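Local coordinates for hydrolase (Thermococcus thioreducens, PDB 6IAH), which is a phosphatase of the haloacid dehalogenase superfamily with diverse substrate specificity, binds magnesium, and is probably able to act on phosphoglycolate, at residues E187-E192 / G215-V220; G194-D199 / E204-N209. All coordinates share one frame; numbering follows the deposited sequence. Where two conformers were deposited one is given.

Contact 1 (E187-E192 / G215-V220)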
loop_
_atom_site.group_PDB
_atom_site.type_symbol
_atom_site.label_atom_id
_atom_site.label_comp_id
_atom_site.label_asym_id
_atom_site.label_seq_id
_atom_site.Cartn_x
_atom_site.Cartn_y
_atom_site.Cartn_z
ATOM N N GLU A 187 2.405 -18.921 -5.921
ATOM C CA GLU A 187 3.828 -18.664 -6.109
ATOM C C GLU A 187 4.678 -19.008 -4.887
ATOM O O GLU A 187 5.749 -19.591 -5.015
ATOM C CB GLU A 187 4.049 -17.175 -6.467
ATOM C CG GLU A 187 5.452 -16.817 -6.952
ATOM C CD GLU A 187 5.920 -17.724 -8.093
ATOM O OE1 GLU A 187 5.027 -18.268 -8.816
ATOM O OE2 GLU A 187 7.168 -17.934 -8.216
ATOM N N LEU A 188 4.212 -18.604 -3.714
ATOM C CA LEU A 188 4.902 -18.852 -2.472
ATOM C C LEU A 188 4.686 -20.274 -1.964
ATOM O O LEU A 188 5.645 -20.977 -1.683
ATOM C CB LEU A 188 4.432 -17.898 -1.374
ATOM C CG LEU A 188 5.115 -16.575 -1.136
ATOM C CD1 LEU A 188 4.645 -16.081 0.218
ATOM C CD2 LEU A 188 6.629 -16.743 -1.211
ATOM N N VAL A 189 3.418 -20.649 -1.766
ATOM C CA VAL A 189 3.092 -21.833 -0.979
ATOM C C VAL A 189 3.004 -23.116 -1.811
ATOM O O VAL A 189 3.151 -24.176 -1.260
ATOM C CB VAL A 189 1.874 -21.647 -0.075
ATOM C CG1 VAL A 189 2.041 -20.392 0.794
ATOM C CG2 VAL A 189 0.540 -21.558 -0.851
ATOM N N ARG A 190 2.750 -23.020 -3.113
ATOM C CA ARG A 190 2.661 -24.189 -3.991
ATOM C C ARG A 190 1.774 -25.362 -3.435
ATOM O O ARG A 190 2.164 -26.501 -3.434
ATOM C CB ARG A 190 4.077 -24.655 -4.288
ATOM C CG ARG A 190 4.980 -23.596 -4.900
ATOM C CD ARG A 190 4.583 -23.256 -6.332
ATOM N NE ARG A 190 5.323 -22.108 -6.882
ATOM C CZ ARG A 190 6.410 -22.160 -7.663
ATOM N NH1 ARG A 190 6.965 -23.319 -8.010
ATOM N NH2 ARG A 190 6.963 -21.029 -8.101
ATOM N N GLY A 191 0.613 -25.018 -2.902
ATOM C CA GLY A 191 -0.342 -25.982 -2.369
ATOM C C GLY A 191 -0.125 -26.481 -0.948
ATOM O O GLY A 191 -0.870 -27.312 -0.489
ATOM N N GLU A 192 0.897 -26.005 -0.259
ATOM C CA GLU A 192 1.149 -26.401 1.094
ATOM C C GLU A 192 0.215 -25.541 1.950
ATOM O O GLU A 192 -0.157 -24.413 1.556
ATOM C CB GLU A 192 2.587 -26.149 1.533
ATOM C CG GLU A 192 3.660 -26.824 0.690
ATOM C CD GLU A 192 5.038 -26.231 0.920
ATOM O OE1 GLU A 192 5.260 -25.491 1.907
ATOM O OE2 GLU A 192 5.925 -26.491 0.093
ATOM N N GLY A 215 -7.151 -24.441 -3.678
ATOM C CA GLY A 215 -7.390 -25.264 -2.530
ATOM C C GLY A 215 -7.430 -24.505 -1.219
ATOM O O GLY A 215 -7.372 -23.275 -1.207
ATOM N N ASP A 216 -7.453 -25.253 -0.120
ATOM C CA ASP A 216 -7.742 -24.658 1.146
ATOM C C ASP A 216 -6.588 -23.815 1.672
ATOM O O ASP A 216 -5.417 -24.108 1.445
ATOM C CB ASP A 216 -8.083 -25.699 2.181
ATOM C CG ASP A 216 -8.770 -25.082 3.323
ATOM O OD1 ASP A 216 -9.317 -23.972 3.058
ATOM O OD2 ASP A 216 -8.718 -25.652 4.434
ATOM N N PHE A 217 -6.949 -22.750 2.375
ATOM C CA PHE A 217 -5.955 -21.865 2.979
ATOM C C PHE A 217 -6.761 -20.970 3.893
ATOM O O PHE A 217 -7.870 -20.620 3.564
ATOM C CB PHE A 217 -5.271 -21.029 1.902
ATOM C CG PHE A 217 -3.881 -20.664 2.229
ATOM C CD1 PHE A 217 -2.851 -21.566 2.029
ATOM C CD2 PHE A 217 -3.588 -19.425 2.772
ATOM C CE1 PHE A 217 -1.544 -21.229 2.366
ATOM C CE2 PHE A 217 -2.304 -19.090 3.101
ATOM C CZ PHE A 217 -1.274 -19.971 2.894
ATOM N N ASP A 218 -6.225 -20.653 5.031
ATOM C CA ASP A 218 -6.913 -19.825 6.017
ATOM C C ASP A 218 -6.631 -18.368 5.825
ATOM O O ASP A 218 -5.582 -17.969 5.289
ATOM C CB ASP A 218 -6.527 -20.225 7.437
ATOM C CG ASP A 218 -7.013 -21.657 7.819
ATOM O OD1 ASP A 218 -8.038 -22.180 7.303
ATOM O OD2 ASP A 218 -6.337 -22.260 8.678
ATOM N N PHE A 219 -7.551 -17.542 6.337
ATOM C CA PHE A 219 -7.390 -16.141 6.264
ATOM C C PHE A 219 -7.732 -15.569 7.620
ATOM O O PHE A 219 -8.720 -15.995 8.217
ATOM C CB PHE A 219 -8.327 -15.512 5.204
ATOM C CG PHE A 219 -8.376 -14.001 5.282
ATOM C CD1 PHE A 219 -7.238 -13.226 4.913
ATOM C CD2 PHE A 219 -9.507 -13.327 5.805
ATOM C CE1 PHE A 219 -7.259 -11.851 5.016
ATOM C CE2 PHE A 219 -9.515 -11.947 5.904
ATOM C CZ PHE A 219 -8.396 -11.196 5.496
ATOM N N VAL A 220 -6.908 -14.633 8.103
ATOM C CA VAL A 220 -7.163 -13.902 9.355
ATOM C C VAL A 220 -7.087 -12.412 9.099
ATOM O O VAL A 220 -6.095 -11.903 8.509
ATOM C CB VAL A 220 -6.147 -14.374 10.435
ATOM C CG1 VAL A 220 -6.137 -13.492 11.676
ATOM C CG2 VAL A 220 -6.449 -15.814 10.819
#
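F217 brings the CE1-CZ side of its ring to V189 and the backbone of E192. The V189 and F217 side chains come from opposite directions. Both methyls of V189 meet the ring: CG2 lies 3.8 Å from F217 CE1, and CG1 lies 3.9 Å from F217 CZ. The valine approaches obliquely. CB of F217 points toward 187-192, and with CG anti to the backbone N (chi1 -150°) CE1 comes to V189 and E192.

E192 takes part through its backbone. Its carbonyl O lies at the edge of the F217 ring, in the ring plane, 3.6 Å from F217 CE1. A carbonyl in this place faces the weakly positive ring hydrogens, so the contact is probably mildly favourable. E192 is brought there by a type I' turn from V189 to E192. E192 N bonds back to V189 O at 3.1 Å. The E192 carboxylate turns elsewhere, and its OE1 accepts a hydrogen bond from W2 NE1.

The contact joins the last residue of helix 183-189 and the turn after it to the loop before edge strand 218-221. Y210 of helix 201-213 meets the F217 ring edge-to-face and also touches V189. W2 and V4 of strand 2-5 pack on V189.

Contact 2 (G194-D199 / E204-N209); sequences GVYIGD and ELFVEN. With MG (magnesium ion), chain B.
Y196 turns one face of its ring to the edge of F206, in a T-shaped stack. F206 CE2 sits over the centre of the tyrosine ring, and its closest ring atom is Y196 CE1 at 3.8 Å. The centroids are 5.1 Å apart and the planes meet at 86°. F206 CD2 shares the approach, 3.9 Å from Y196 CE2. V207 fills in nearer the backbone. With CG1 of V207 anti to the backbone N (chi1 177°), it is CG2 that meets Y196 CB, at 3.7 Å.

Y196 points from strand 194-198 toward helix 201-213, the first two elements of a beta-alpha-beta unit. Its OH is hydrogen-bonded to V149 O and K179 NZ, so the buried hydroxyl is satisfied. The Y196 side chain also touches D6.

At the end of the strand D199 OD1 binds magnesium at 2.0 Å. D199 OD2 accepts a 2.6 Å hydrogen bond from a metal-bound water. D6 OD2, the backbone O of D8 and two further waters complete the six ligands.

Across the contact the chemistry is apolar and aromatic, with no hydrogen bond. The metal chemistry lies at the strand end, where D199 holds the metal through OD1 and one of its waters through OD2.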
loop_
_atom_site.group_PDB
_atom_site.type_symbol
_atom_site.label_atom_id
_atom_site.label_comp_id
_atom_site.label_asym_id
_atom_site.label_seq_id
_atom_site.Cartn_x
_atom_site.Cartn_y
_atom_site.Cartn_z
ATOM N N GLY A 194 -1.514 -23.373 5.060
ATOM C CA GLY A 194 -1.109 -22.173 5.764
ATOM C C GLY A 194 -2.226 -21.212 5.979
ATOM O O GLY A 194 -3.420 -21.518 5.752
ATOM N N VAL A 195 -1.808 -20.020 6.410
ATOM C CA VAL A 195 -2.704 -18.918 6.657
ATOM C C VAL A 195 -2.116 -17.604 6.084
ATOM O O VAL A 195 -0.884 -17.417 6.104
ATOM C CB VAL A 195 -2.994 -18.783 8.165
ATOM C CG1 VAL A 195 -1.730 -18.595 8.995
ATOM C CG2 VAL A 195 -4.026 -17.675 8.459
ATOM N N TYR A 196 -3.011 -16.720 5.600
ATOM C CA TYR A 196 -2.659 -15.385 5.172
ATOM C C TYR A 196 -3.243 -14.433 6.177
ATOM O O TYR A 196 -4.410 -14.538 6.472
ATOM C CB TYR A 196 -3.206 -15.051 3.783
ATOM C CG TYR A 196 -2.632 -13.774 3.210
ATOM C CD1 TYR A 196 -1.321 -13.718 2.725
ATOM C CD2 TYR A 196 -3.375 -12.585 3.185
ATOM C CE1 TYR A 196 -0.792 -12.522 2.232
ATOM C CE2 TYR A 196 -2.862 -11.395 2.670
ATOM C CZ TYR A 196 -1.569 -11.351 2.214
ATOM O OH TYR A 196 -1.048 -10.153 1.741
ATOM N N ILE A 197 -2.434 -13.478 6.627
ATOM C CA ILE A 197 -2.865 -12.394 7.580
ATOM C C ILE A 197 -2.970 -11.076 6.830
ATOM O O ILE A 197 -1.944 -10.580 6.352
ATOM C CB ILE A 197 -1.841 -12.227 8.715
ATOM C CG1 ILE A 197 -1.321 -13.565 9.264
ATOM C CG2 ILE A 197 -2.403 -11.297 9.805
ATOM C CD1 ILE A 197 -2.381 -14.554 9.640
ATOM N N GLY A 198 -4.213 -10.532 6.713
ATOM C CA GLY A 198 -4.509 -9.312 5.977
ATOM C C GLY A 198 -5.203 -8.324 6.929
ATOM O O GLY A 198 -5.512 -8.683 8.043
ATOM N N ASP A 199 -5.337 -7.103 6.457
ATOM C CA ASP A 199 -6.128 -6.035 7.146
ATOM C C ASP A 199 -7.345 -5.559 6.308
ATOM O O ASP A 199 -8.130 -4.830 6.803
ATOM C CB ASP A 199 -5.205 -4.887 7.514
ATOM C CG ASP A 199 -4.663 -4.129 6.312
ATOM O OD1 ASP A 199 -4.040 -4.715 5.373
ATOM O OD2 ASP A 199 -4.826 -2.895 6.296
ATOM N N GLU A 204 -9.025 -10.560 1.941
ATOM C CA GLU A 204 -10.002 -11.640 2.116
ATOM C C GLU A 204 -10.395 -12.266 0.797
ATOM O O GLU A 204 -10.358 -13.506 0.627
ATOM C CB GLU A 204 -11.242 -11.127 2.845
ATOM C CG GLU A 204 -12.135 -12.259 3.308
ATOM C CD GLU A 204 -12.948 -11.900 4.534
ATOM O OE1 GLU A 204 -13.418 -10.773 4.520
ATOM O OE2 GLU A 204 -13.082 -12.723 5.501
ATOM N N LEU A 205 -10.634 -11.397 -0.188
ATOM C CA LEU A 205 -10.945 -11.822 -1.548
ATOM C C LEU A 205 -9.831 -12.607 -2.188
ATOM O O LEU A 205 -10.061 -13.660 -2.897
ATOM C CB LEU A 205 -11.280 -10.578 -2.388
ATOM C CG LEU A 205 -11.490 -10.719 -3.877
ATOM C CD1 LEU A 205 -12.494 -11.812 -4.314
ATOM C CD2 LEU A 205 -11.904 -9.366 -4.433
ATOM N N PHE A 206 -8.598 -12.104 -1.992
ATOM C CA PHE A 206 -7.399 -12.816 -2.432
ATOM C C PHE A 206 -7.455 -14.309 -2.051
ATOM O O PHE A 206 -7.164 -15.252 -2.870
ATOM C CB PHE A 206 -6.182 -12.070 -1.806
ATOM C CG PHE A 206 -4.838 -12.715 -1.965
ATOM C CD1 PHE A 206 -4.403 -13.220 -3.195
ATOM C CD2 PHE A 206 -3.933 -12.695 -0.892
ATOM C CE1 PHE A 206 -3.124 -13.714 -3.346
ATOM C CE2 PHE A 206 -2.636 -13.187 -1.061
ATOM C CZ PHE A 206 -2.258 -13.729 -2.276
ATOM N N VAL A 207 -7.678 -14.535 -0.770
ATOM C CA VAL A 207 -7.695 -15.911 -0.232
ATOM C C VAL A 207 -8.983 -16.666 -0.692
ATOM O O VAL A 207 -8.890 -17.829 -1.113
ATOM C CB VAL A 207 -7.540 -15.941 1.303
ATOM C CG1 VAL A 207 -7.623 -17.337 1.830
ATOM C CG2 VAL A 207 -6.210 -15.317 1.721
ATOM N N GLU A 208 -10.137 -15.998 -0.694
ATOM C CA GLU A 208 -11.344 -16.593 -1.388
ATOM C C GLU A 208 -10.993 -17.063 -2.805
ATOM O O GLU A 208 -11.342 -18.189 -3.201
ATOM C CB GLU A 208 -12.485 -15.604 -1.425
ATOM C CG GLU A 208 -13.171 -15.416 -0.085
ATOM C CD GLU A 208 -13.972 -14.101 0.076
ATOM O OE1 GLU A 208 -14.180 -13.327 -0.863
ATOM O OE2 GLU A 208 -14.412 -13.824 1.188
ATOM N N ASN A 209 -10.255 -16.236 -3.562
ATOM C CA ASN A 209 -9.836 -16.662 -4.909
ATOM C C ASN A 209 -8.918 -17.858 -4.912
ATOM O O ASN A 209 -8.916 -18.690 -5.848
ATOM C CB ASN A 209 -9.142 -15.518 -5.678
ATOM C CG ASN A 209 -10.102 -14.401 -6.068
ATOM O OD1 ASN A 209 -11.314 -14.607 -6.224
ATOM N ND2 ASN A 209 -9.564 -13.199 -6.194
HETATM MG MG MG B . -2.777 -4.065 3.914
HETATM O O HOH W 1 -3.605 -2.258 4.058
HETATM O O HOH W 2 -1.689 -3.493 2.338
HETATM O O HOH W 3 -4.221 -4.980 2.677
#

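Overall arrangement
Both contacts reach the same parallel sheet, and their centres are 9 Å apart. Strands 194-198 and 218-221 are neighbours in it. D218 O lies 2.9 Å from Y196 N, and V220 O lies 2.9 Å from G198 N; both are probable hydrogen bonds. F217 of contact 1 also packs on the start of strand 194-198, with CE2 3.3 Å from V195 C. Helix 201-213 supplies F206 and V207 to contact 2, and its Y210 packs beside contact 1, on F217 and V189. Contact 2 holds the magnesium ligand D199. Contact 1 lies farther from the metal site: the F217 side chain is about 11 Å from that of D6, whereas Y196 touches D6.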